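Local coordinates for protein endonuclease 2 (Arabidopsis thaliana, PDB 3W52) that cuts RNA, single-stranded DNA and, less readily, double-stranded DNA as a metal-dependent endonuclease, leaving 5'-phosphate ends, at residues A[58-63]-A[129-134]; A[125-130]-A[152-157]. All blocks are in the same frame, centred on the assembly; numbering follows the deposited sequence.

Interaction 1: A[58-63]-A[129-134]. With ZN (zinc ion), chain F; ZN (zinc ion), chain G; ADE (adenine), chain E.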
ATOM      1  N   HIS A  58       8.862   0.695   5.360  1.00  9.11           N
ATOM      2  CA  HIS A  58       7.909   0.981   4.265  1.00  9.12           C
ATOM      3  C   HIS A  58       8.042   0.086   3.072  1.00  8.41           C
ATOM      4  O   HIS A  58       7.153   0.129   2.175  1.00  8.87           O
ATOM      5  CB  HIS A  58       8.084   2.422   3.762  1.00  8.32           C
ATOM      6  CG  HIS A  58       7.737   3.450   4.792  1.00  7.56           C
ATOM      7  ND1 HIS A  58       6.663   4.311   4.638  1.00  7.77           N
ATOM      8  CD2 HIS A  58       8.260   3.703   6.007  1.00  8.63           C
ATOM      9  CE1 HIS A  58       6.540   5.055   5.727  1.00 10.00           C
ATOM     10  NE2 HIS A  58       7.503   4.712   6.577  1.00 10.27           N
ATOM     11  N   TYR A  59       9.105  -0.733   2.993  1.00  8.53           N
ATOM     12  CA  TYR A  59       9.255  -1.520   1.764  1.00  8.18           C
ATOM     13  C   TYR A  59      10.007  -2.843   2.065  1.00  8.99           C
ATOM     14  O   TYR A  59      10.273  -3.125   3.226  1.00  9.58           O
ATOM     15  CB  TYR A  59      10.043  -0.743   0.731  1.00  9.77           C
ATOM     16  CG  TYR A  59      11.364  -0.234   1.298  1.00 11.57           C
ATOM     17  CD1 TYR A  59      12.494  -1.075   1.337  1.00 12.43           C
ATOM     18  CD2 TYR A  59      11.461   1.057   1.844  1.00 14.34           C
ATOM     19  CE1 TYR A  59      13.702  -0.646   1.894  1.00 14.97           C
ATOM     20  CE2 TYR A  59      12.682   1.476   2.409  1.00 14.00           C
ATOM     21  CZ  TYR A  59      13.779   0.616   2.419  1.00 16.09           C
ATOM     22  OH  TYR A  59      14.983   1.077   2.964  1.00 18.70           O
ATOM     23  N   ILE A  60      10.201  -3.624   1.011  1.00 10.58           N
ATOM     24  CA  ILE A  60      10.965  -4.882   1.059  1.00 10.41           C
ATOM     25  C   ILE A  60      11.917  -4.835  -0.106  1.00 11.88           C
ATOM     26  O   ILE A  60      11.505  -4.515  -1.202  1.00 12.13           O
ATOM     27  CB  ILE A  60      10.044  -6.114   0.843  1.00 12.54           C
ATOM     28  CG1 ILE A  60       9.155  -6.293   2.058  1.00 11.73           C
ATOM     29  CG2 ILE A  60      10.915  -7.407   0.628  1.00 15.58           C
ATOM     30  CD1 ILE A  60       8.032  -7.275   1.860  1.00 13.40           C
ATOM     31  N   ASN A  61      13.198  -5.117   0.142  1.00 13.95           N
ATOM     32  CA  ASN A  61      14.190  -5.191  -0.930  1.00 16.79           C
ATOM     33  C   ASN A  61      14.427  -6.667  -1.254  1.00 16.80           C
ATOM     34  O   ASN A  61      14.634  -7.492  -0.332  1.00 17.62           O
ATOM     35  CB  ASN A  61      15.532  -4.604  -0.476  1.00 19.70           C
ATOM     36  CG  ASN A  61      15.596  -3.092  -0.589  1.00 21.72           C
ATOM     37  OD1 ASN A  61      16.321  -2.470   0.163  1.00 29.78           O
ATOM     38  ND2 ASN A  61      14.888  -2.509  -1.517  1.00 24.29           N
ATOM     39  N   THR A  62      14.369  -7.031  -2.533  1.00 17.15           N
ATOM     40  CA  THR A  62      14.611  -8.447  -2.897  1.00 18.27           C
ATOM     41  C   THR A  62      15.769  -8.544  -3.919  1.00 17.86           C
ATOM     42  O   THR A  62      16.279  -7.534  -4.462  1.00 15.75           O
ATOM     43  CB  THR A  62      13.395  -9.071  -3.646  1.00 19.22           C
ATOM     44  OG1 THR A  62      13.292  -8.427  -4.930  1.00 20.73           O
ATOM     45  CG2 THR A  62      12.062  -8.777  -2.915  1.00 19.58           C
ATOM     46  N   PRO A  63      16.243  -9.784  -4.170  1.00 18.82           N
ATOM     47  CA  PRO A  63      17.306  -9.956  -5.173  1.00 19.52           C
ATOM     48  C   PRO A  63      16.613  -9.687  -6.521  1.00 20.23           C
ATOM     49  O   PRO A  63      15.377  -9.564  -6.581  1.00 19.85           O
ATOM     50  CB  PRO A  63      17.607 -11.451  -5.112  1.00 19.63           C
ATOM     51  CG  PRO A  63      17.326 -11.795  -3.658  1.00 21.45           C
ATOM     52  CD  PRO A  63      16.063 -10.990  -3.341  1.00 19.12           C
ATOM     53  N   LEU A 129       6.258  -1.634  -6.526  1.00  7.28           N
ATOM     54  CA  LEU A 129       7.673  -1.262  -6.338  1.00  8.33           C
ATOM     55  C   LEU A 129       8.074  -1.077  -4.898  1.00 10.99           C
ATOM     56  O   LEU A 129       9.275  -0.752  -4.616  1.00 12.38           O
ATOM     57  CB  LEU A 129       8.028  -0.041  -7.208  1.00  8.93           C
ATOM     58  CG  LEU A 129       8.035  -0.458  -8.692  1.00  7.09           C
ATOM     59  CD1 LEU A 129       8.398   0.845  -9.486  1.00 11.00           C
ATOM     60  CD2 LEU A 129       9.097  -1.611  -9.013  1.00 10.31           C
ATOM     61  N   HIS A 130       7.166  -1.303  -3.952  1.00  8.11           N
ATOM     62  CA  HIS A 130       7.628  -1.357  -2.575  1.00  8.42           C
ATOM     63  C   HIS A 130       8.057  -2.797  -2.189  1.00  9.04           C
ATOM     64  O   HIS A 130       8.431  -3.035  -1.047  1.00 10.64           O
ATOM     65  CB  HIS A 130       6.571  -0.887  -1.582  1.00  8.83           C
ATOM     66  CG  HIS A 130       6.546   0.610  -1.474  1.00  7.16           C
ATOM     67  ND1 HIS A 130       6.646   1.282  -0.273  1.00  9.73           N
ATOM     68  CD2 HIS A 130       6.502   1.554  -2.435  1.00  8.04           C
ATOM     69  CE1 HIS A 130       6.667   2.583  -0.500  1.00  9.44           C
ATOM     70  NE2 HIS A 130       6.586   2.773  -1.809  1.00  8.19           N
ATOM     71  N   VAL A 131       7.975  -3.734  -3.136  1.00  9.28           N
ATOM     72  CA  VAL A 131       8.448  -5.124  -2.883  1.00  9.54           C
ATOM     73  C   VAL A 131       9.216  -5.409  -4.181  1.00 11.16           C
ATOM     74  O   VAL A 131       8.710  -6.035  -5.136  1.00 12.62           O
ATOM     75  CB  VAL A 131       7.291  -6.122  -2.730  1.00  9.32           C
ATOM     76  CG1 VAL A 131       7.907  -7.559  -2.325  1.00 11.26           C
ATOM     77  CG2 VAL A 131       6.386  -5.643  -1.549  1.00  8.31           C
ATOM     78  N   SER A 132      10.424  -4.873  -4.259  1.00 11.46           N
ATOM     79  CA  SER A 132      11.136  -5.013  -5.498  1.00 12.41           C
ATOM     80  C   SER A 132      12.621  -4.989  -5.265  1.00 14.10           C
ATOM     81  O   SER A 132      13.057  -5.200  -4.123  1.00 13.35           O
ATOM     82  CB  SER A 132      10.692  -3.966  -6.524  1.00 13.83           C
ATOM     83  OG  SER A 132      10.961  -2.680  -6.046  1.00 18.90           O
ATOM     84  N   TYR A 133      13.373  -4.733  -6.337  1.00 14.50           N
ATOM     85  CA  TYR A 133      14.823  -4.897  -6.283  1.00 15.35           C
ATOM     86  C   TYR A 133      15.681  -3.970  -5.458  1.00 15.45           C
ATOM     87  O   TYR A 133      15.635  -2.760  -5.574  1.00 13.99           O
ATOM     88  CB  TYR A 133      15.422  -4.921  -7.703  1.00 15.56           C
ATOM     89  CG  TYR A 133      14.797  -5.899  -8.685  1.00 16.78           C
ATOM     90  CD1 TYR A 133      13.945  -6.934  -8.265  1.00 17.06           C
ATOM     91  CD2 TYR A 133      15.118  -5.815 -10.023  1.00 19.15           C
ATOM     92  CE1 TYR A 133      13.438  -7.859  -9.168  1.00 19.99           C
ATOM     93  CE2 TYR A 133      14.629  -6.740 -10.937  1.00 21.86           C
ATOM     94  CZ  TYR A 133      13.793  -7.746 -10.502  1.00 22.43           C
ATOM     95  OH  TYR A 133      13.303  -8.604 -11.447  1.00 29.18           O
ATOM     96  N   ALA A 134      16.516  -4.562  -4.629  1.00 16.30           N
ATOM     97  CA  ALA A 134      17.436  -3.731  -3.861  1.00 16.49           C
ATOM     98  C   ALA A 134      18.377  -2.983  -4.855  1.00 17.20           C
ATOM     99  O   ALA A 134      18.776  -1.834  -4.641  1.00 16.58           O
ATOM    100  CB  ALA A 134      18.302  -4.642  -2.933  1.00 17.93           C
TER
HETATM  101 ZN    ZN F 309       5.309   4.816   3.023  1.00 12.03          ZN
HETATM  102 ZN    ZN G 310       7.081   4.744  -2.460  1.00 11.48          ZN
HETATM  103  N9  ADE E 308      10.957   3.617  -1.191  1.00 34.56           N
HETATM  104  C8  ADE E 308      11.959   4.387  -0.612  1.00 32.68           C
HETATM  105  N7  ADE E 308      13.131   3.781  -0.579  1.00 33.17           N
HETATM  106  C5  ADE E 308      12.888   2.541  -1.166  1.00 33.12           C
HETATM  107  C6  ADE E 308      13.723   1.458  -1.419  1.00 32.44           C
HETATM  108  N6  ADE E 308      15.015   1.458  -1.111  1.00 34.21           N
HETATM  109  N1  ADE E 308      13.181   0.365  -2.007  1.00 32.74           N
HETATM  110  C2  ADE E 308      11.851   0.383  -2.316  1.00 33.67           C
HETATM  111  N3  ADE E 308      10.964   1.350  -2.124  1.00 33.18           N
HETATM  112  C4  ADE E 308      11.552   2.417  -1.537  1.00 32.17           C
HETATM  113  O   HOH W   1       8.809   5.651  -1.491  1.00 14.40           O
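H130 turns the edge of its imidazole to the backbone of H58, and this bond shows how a metal ligand is fixed from behind. ND1 of H130 gives its N-H to O of H58 over 2.8 Å, nearly straight at 168°; the acceptor lies in the ring plane of H130, although the donor sits above the carbonyl plane of H58. With ND1 so engaged, NE2 at the other end of the ring is directed at a zinc ion, 2.1 Å away. H58 binds a second zinc ion through its own ND1, beside D45, H120 and D124.

Backbone bonds extend the pairing as a short parallel ladder. N of I60 donates to O of H130 (2.8 Å), N of S132 to O of I60, N of T62 to O of S132, and N of A134 to O of T62. I60 and V131 lie side by side on one face of the ladder, CB to CG1 4.1 Å, with helix 206-221 touching I60. CB of N61 meets CB of A134 at 3.7 Å.

The bound adenine supplies the partner of the Y59 ring, spreading over one face with C6 3.7 Å above its centre. Y59 holds CG between its backbone N and carbonyl carbon (chi1 52°), and this swings the phenol over the base. ND2 of N61 adds a weak hydrogen bond to N1 of adenine, 3.4 Å long.

These features suit the S1/P1 nuclease site. Within this contact the protein meets the base through the Y59 ring face and the weak N61 bond, while N9 of adenine donates to the zinc-bound water; the H58 carbonyl probably makes H130 a somewhat stronger electron donor to its zinc ion.

Interaction 2: A[125-130]-A[152-157]. With ZN (zinc ion), chain G; ADE (adenine), chain E.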
ATOM      1  N   ILE A 125       2.522  -2.099   1.254  1.00  7.17           N
ATOM      2  CA  ILE A 125       2.873  -3.467   0.838  1.00  7.56           C
ATOM      3  C   ILE A 125       2.132  -3.868  -0.447  1.00  7.85           C
ATOM      4  O   ILE A 125       2.444  -4.897  -1.032  1.00  9.36           O
ATOM      5  CB  ILE A 125       2.645  -4.489   1.969  1.00  6.02           C
ATOM      6  CG1 ILE A 125       3.433  -5.778   1.657  1.00  8.47           C
ATOM      7  CG2 ILE A 125       1.173  -4.857   2.103  1.00  6.92           C
ATOM      8  CD1 ILE A 125       3.508  -6.693   2.967  1.00  8.77           C
ATOM      9  N   HIS A 126       1.132  -3.067  -0.861  1.00  6.15           N
ATOM     10  CA  HIS A 126       0.420  -3.317  -2.115  1.00  7.35           C
ATOM     11  C   HIS A 126       0.967  -2.519  -3.309  1.00  6.69           C
ATOM     12  O   HIS A 126       0.565  -2.755  -4.443  1.00  5.25           O
ATOM     13  CB  HIS A 126      -1.107  -3.056  -1.968  1.00  6.75           C
ATOM     14  CG  HIS A 126      -1.809  -4.168  -1.276  1.00  6.37           C
ATOM     15  ND1 HIS A 126      -1.847  -4.284   0.094  1.00  6.62           N
ATOM     16  CD2 HIS A 126      -2.402  -5.286  -1.775  1.00  7.37           C
ATOM     17  CE1 HIS A 126      -2.449  -5.420   0.414  1.00  6.42           C
ATOM     18  NE2 HIS A 126      -2.796  -6.043  -0.698  1.00  6.66           N
ATOM     19  N   GLN A 127       1.928  -1.616  -3.073  1.00  6.51           N
ATOM     20  CA  GLN A 127       2.543  -0.863  -4.200  1.00  7.92           C
ATOM     21  C   GLN A 127       3.601  -1.839  -4.722  1.00  8.48           C
ATOM     22  O   GLN A 127       4.539  -2.193  -3.992  1.00  8.58           O
ATOM     23  CB  GLN A 127       3.179   0.463  -3.620  1.00  8.20           C
ATOM     24  CG  GLN A 127       3.257   1.615  -4.640  1.00  7.50           C
ATOM     25  CD  GLN A 127       4.369   1.465  -5.680  1.00  9.02           C
ATOM     26  OE1 GLN A 127       4.402   0.512  -6.409  1.00 10.34           O
ATOM     27  NE2 GLN A 127       5.281   2.438  -5.747  1.00  7.24           N
ATOM     28  N   PRO A 128       3.485  -2.282  -6.004  1.00  7.88           N
ATOM     29  CA  PRO A 128       4.472  -3.247  -6.531  1.00  7.95           C
ATOM     30  C   PRO A 128       5.918  -2.902  -6.311  1.00  8.77           C
ATOM     31  O   PRO A 128       6.729  -3.795  -5.920  1.00 10.79           O
ATOM     32  CB  PRO A 128       4.144  -3.297  -8.026  1.00  8.90           C
ATOM     33  CG  PRO A 128       2.578  -3.187  -7.995  1.00  8.94           C
ATOM     34  CD  PRO A 128       2.432  -1.997  -6.998  1.00  7.52           C
ATOM     35  N   LEU A 129       6.258  -1.634  -6.526  1.00  7.28           N
ATOM     36  CA  LEU A 129       7.673  -1.262  -6.338  1.00  8.33           C
ATOM     37  C   LEU A 129       8.074  -1.077  -4.898  1.00 10.99           C
ATOM     38  O   LEU A 129       9.275  -0.752  -4.616  1.00 12.38           O
ATOM     39  CB  LEU A 129       8.028  -0.041  -7.208  1.00  8.93           C
ATOM     40  CG  LEU A 129       8.035  -0.458  -8.692  1.00  7.09           C
ATOM     41  CD1 LEU A 129       8.398   0.845  -9.486  1.00 11.00           C
ATOM     42  CD2 LEU A 129       9.097  -1.611  -9.013  1.00 10.31           C
ATOM     43  N   HIS A 130       7.166  -1.303  -3.952  1.00  8.11           N
ATOM     44  CA  HIS A 130       7.628  -1.357  -2.575  1.00  8.42           C
ATOM     45  C   HIS A 130       8.057  -2.797  -2.189  1.00  9.04           C
ATOM     46  O   HIS A 130       8.431  -3.035  -1.047  1.00 10.64           O
ATOM     47  CB  HIS A 130       6.571  -0.887  -1.582  1.00  8.83           C
ATOM     48  CG  HIS A 130       6.546   0.610  -1.474  1.00  7.16           C
ATOM     49  ND1 HIS A 130       6.646   1.282  -0.273  1.00  9.73           N
ATOM     50  CD2 HIS A 130       6.502   1.554  -2.435  1.00  8.04           C
ATOM     51  CE1 HIS A 130       6.667   2.583  -0.500  1.00  9.44           C
ATOM     52  NE2 HIS A 130       6.586   2.773  -1.809  1.00  8.19           N
ATOM     53  N   ASN A 152      11.256   9.250 -11.834  1.00 13.41           N
ATOM     54  CA  ASN A 152      11.857   7.914 -11.677  1.00 12.48           C
ATOM     55  C   ASN A 152      10.691   6.912 -11.671  1.00 11.25           C
ATOM     56  O   ASN A 152       9.513   7.253 -11.414  1.00 10.12           O
ATOM     57  CB  ASN A 152      12.772   7.790 -10.444  1.00 12.15           C
ATOM     58  CG  ASN A 152      12.076   8.005  -9.172  1.00 16.13           C
ATOM     59  OD1 ASN A 152      11.304   7.177  -8.749  1.00 13.31           O
ATOM     60  ND2 ASN A 152      12.355   9.143  -8.508  1.00 16.86           N
ATOM     61  N   LEU A 153      11.003   5.648 -11.935  1.00 10.14           N
ATOM     62  CA  LEU A 153       9.921   4.680 -12.056  1.00  9.69           C
ATOM     63  C   LEU A 153       9.180   4.473 -10.730  1.00  8.29           C
ATOM     64  O   LEU A 153       7.943   4.215 -10.728  1.00  7.94           O
ATOM     65  CB  LEU A 153      10.504   3.351 -12.601  1.00  9.40           C
ATOM     66  CG  LEU A 153       9.456   2.299 -12.916  1.00 10.24           C
ATOM     67  CD1 LEU A 153       8.573   2.704 -14.108  1.00  9.64           C
ATOM     68  CD2 LEU A 153      10.193   0.946 -13.207  1.00 11.00           C
ATOM     69  N   HIS A 154       9.886   4.551  -9.616  1.00  8.02           N
ATOM     70  CA  HIS A 154       9.230   4.369  -8.322  1.00  7.24           C
ATOM     71  C   HIS A 154       8.142   5.439  -8.138  1.00  8.66           C
ATOM     72  O   HIS A 154       7.014   5.117  -7.751  1.00  9.82           O
ATOM     73  CB  HIS A 154      10.194   4.444  -7.153  1.00  8.35           C
ATOM     74  CG  HIS A 154       9.559   4.073  -5.841  1.00  7.47           C
ATOM     75  ND1 HIS A 154       9.596   2.789  -5.305  1.00  7.18           N
ATOM     76  CD2 HIS A 154       8.788   4.807  -5.007  1.00 10.48           C
ATOM     77  CE1 HIS A 154       8.884   2.771  -4.186  1.00  9.03           C
ATOM     78  NE2 HIS A 154       8.373   3.979  -3.995  1.00  8.41           N
ATOM     79  N   HIS A 155       8.488   6.676  -8.419  1.00  8.30           N
ATOM     80  CA  HIS A 155       7.545   7.796  -8.268  1.00 10.17           C
ATOM     81  C   HIS A 155       6.366   7.690  -9.225  1.00  9.11           C
ATOM     82  O   HIS A 155       5.250   8.100  -8.913  1.00 11.12           O
ATOM     83  CB  HIS A 155       8.324   9.102  -8.488  1.00 12.33           C
ATOM     84  CG  HIS A 155       7.532  10.331  -8.149  1.00 16.85           C
ATOM     85  ND1 HIS A 155       6.719  10.972  -9.063  1.00 18.53           N
ATOM     86  CD2 HIS A 155       7.406  11.016  -6.988  1.00 20.83           C
ATOM     87  CE1 HIS A 155       6.121  12.005  -8.476  1.00 19.60           C
ATOM     88  NE2 HIS A 155       6.522  12.056  -7.217  1.00 19.50           N
ATOM     89  N   ILE A 156       6.596   7.094 -10.393  1.00  8.36           N
ATOM     90  CA  ILE A 156       5.529   6.895 -11.359  1.00  9.16           C
ATOM     91  C   ILE A 156       4.472   6.005 -10.725  1.00  9.26           C
ATOM     92  O   ILE A 156       3.274   6.265 -10.875  1.00  6.50           O
ATOM     93  CB  ILE A 156       6.091   6.298 -12.696  1.00  9.75           C
ATOM     94  CG1 ILE A 156       6.765   7.463 -13.443  1.00 10.24           C
ATOM     95  CG2 ILE A 156       4.958   5.634 -13.591  1.00  9.47           C
ATOM     96  CD1 ILE A 156       7.538   7.011 -14.681  1.00  9.03           C
ATOM     97  N   TRP A 157       4.907   4.940 -10.059  1.00  6.81           N
ATOM     98  CA  TRP A 157       3.947   4.049  -9.379  1.00  7.47           C
ATOM     99  C   TRP A 157       3.386   4.613  -8.077  1.00  8.47           C
ATOM    100  O   TRP A 157       2.229   4.389  -7.756  1.00  8.58           O
ATOM    101  CB  TRP A 157       4.598   2.657  -9.117  1.00  6.79           C
ATOM    102  CG  TRP A 157       4.595   1.872 -10.404  1.00  6.81           C
ATOM    103  CD1 TRP A 157       5.415   2.048 -11.482  1.00  7.91           C
ATOM    104  CD2 TRP A 157       3.627   0.878 -10.782  1.00  7.69           C
ATOM    105  NE1 TRP A 157       4.996   1.218 -12.545  1.00  8.12           N
ATOM    106  CE2 TRP A 157       3.909   0.498 -12.121  1.00  8.64           C
ATOM    107  CE3 TRP A 157       2.527   0.279 -10.110  1.00  9.16           C
ATOM    108  CZ2 TRP A 157       3.139  -0.444 -12.802  1.00 10.22           C
ATOM    109  CZ3 TRP A 157       1.765  -0.631 -10.772  1.00 10.30           C
ATOM    110  CH2 TRP A 157       2.061  -0.998 -12.119  1.00  9.73           C
TER
HETATM  111 ZN    ZN G 310       7.081   4.744  -2.460  1.00 11.48          ZN
HETATM  112  N9  ADE E 308      10.957   3.617  -1.191  1.00 34.56           N
HETATM  113  C8  ADE E 308      11.959   4.387  -0.612  1.00 32.68           C
HETATM  114  N7  ADE E 308      13.131   3.781  -0.579  1.00 33.17           N
HETATM  115  C5  ADE E 308      12.888   2.541  -1.166  1.00 33.12           C
HETATM  116  C6  ADE E 308      13.723   1.458  -1.419  1.00 32.44           C
HETATM  117  N6  ADE E 308      15.015   1.458  -1.111  1.00 34.21           N
HETATM  118  N1  ADE E 308      13.181   0.365  -2.007  1.00 32.74           N
HETATM  119  C2  ADE E 308      11.851   0.383  -2.316  1.00 33.67           C
HETATM  120  N3  ADE E 308      10.964   1.350  -2.124  1.00 33.18           N
HETATM  121  C4  ADE E 308      11.552   2.417  -1.537  1.00 32.17           C
HETATM  122  O   HOH W   1       8.809   5.651  -1.491  1.00 14.40           O
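Two imidazoles converge on one zinc ion where H154 meets H130: NE2 of H154 binds the metal at 2.1 Å, and the two NE2 atoms come within 3.1 Å of each other as neighbouring ligands. The rings cross at about a right angle in direction, their planes 40° apart, with NE2 of H130 at the edge of the H154 ring. H154 reaches the metal with CG anti to its own backbone N (chi1 -172°), and its ND1 is hydrogen-bonded to G138 O.

Behind the metal the packing is close and largely apolar. CD1 of L129 touches both CG of L153 and CD1 of W157, the latter 3.8 Å away, while CD of P128 rests near CE3 of W157. The Q127 amide lies against CB of W157 and sets NE2 over one face of the H154 ring, 3.8 Å above its plane.

In this S1/P1 nuclease fold, the start of helix 153-169 supplies H154 and, one turn later, D158 to the same zinc ion. Q127 ties the two sides together: OE1 accepts from N of L129 at 2.8 Å, the donor lying above the carbonyl plane, and NE2 donates to OD1 of D158. A leucine in place of this glutamine would probably leave OD1 of D158 without this second-shell donor and N of L129 without its acceptor.

On the metal side, direct side-chain packing gives way to a water and the bound base: the water, 2.2 Å from the zinc ion, accepts from N9 of adenine, and CE1 of H154 approaches N3 of the base at 3.3 Å.

Interactions 1 and 2 meet at L129 and H130, so a single bend of the loop after helix 111-124 serves both. Interaction 2 is wholly buried, joining that loop to helix 153-169 without a hydrogen bond between its two segments; apolar side chains and a shared zinc ion do the joining. Interaction 1 lies farther from the centre of the chain and is only partly buried, running out to exposed P63 and A134, and its cohesion comes chiefly from main-chain bonds. H130 divides its ring between them, one nitrogen for each contact. Adenine borders both: the 58-63 side offers it the face of Y59, whereas the 152-157 side approaches through H154 and the metal-bound water.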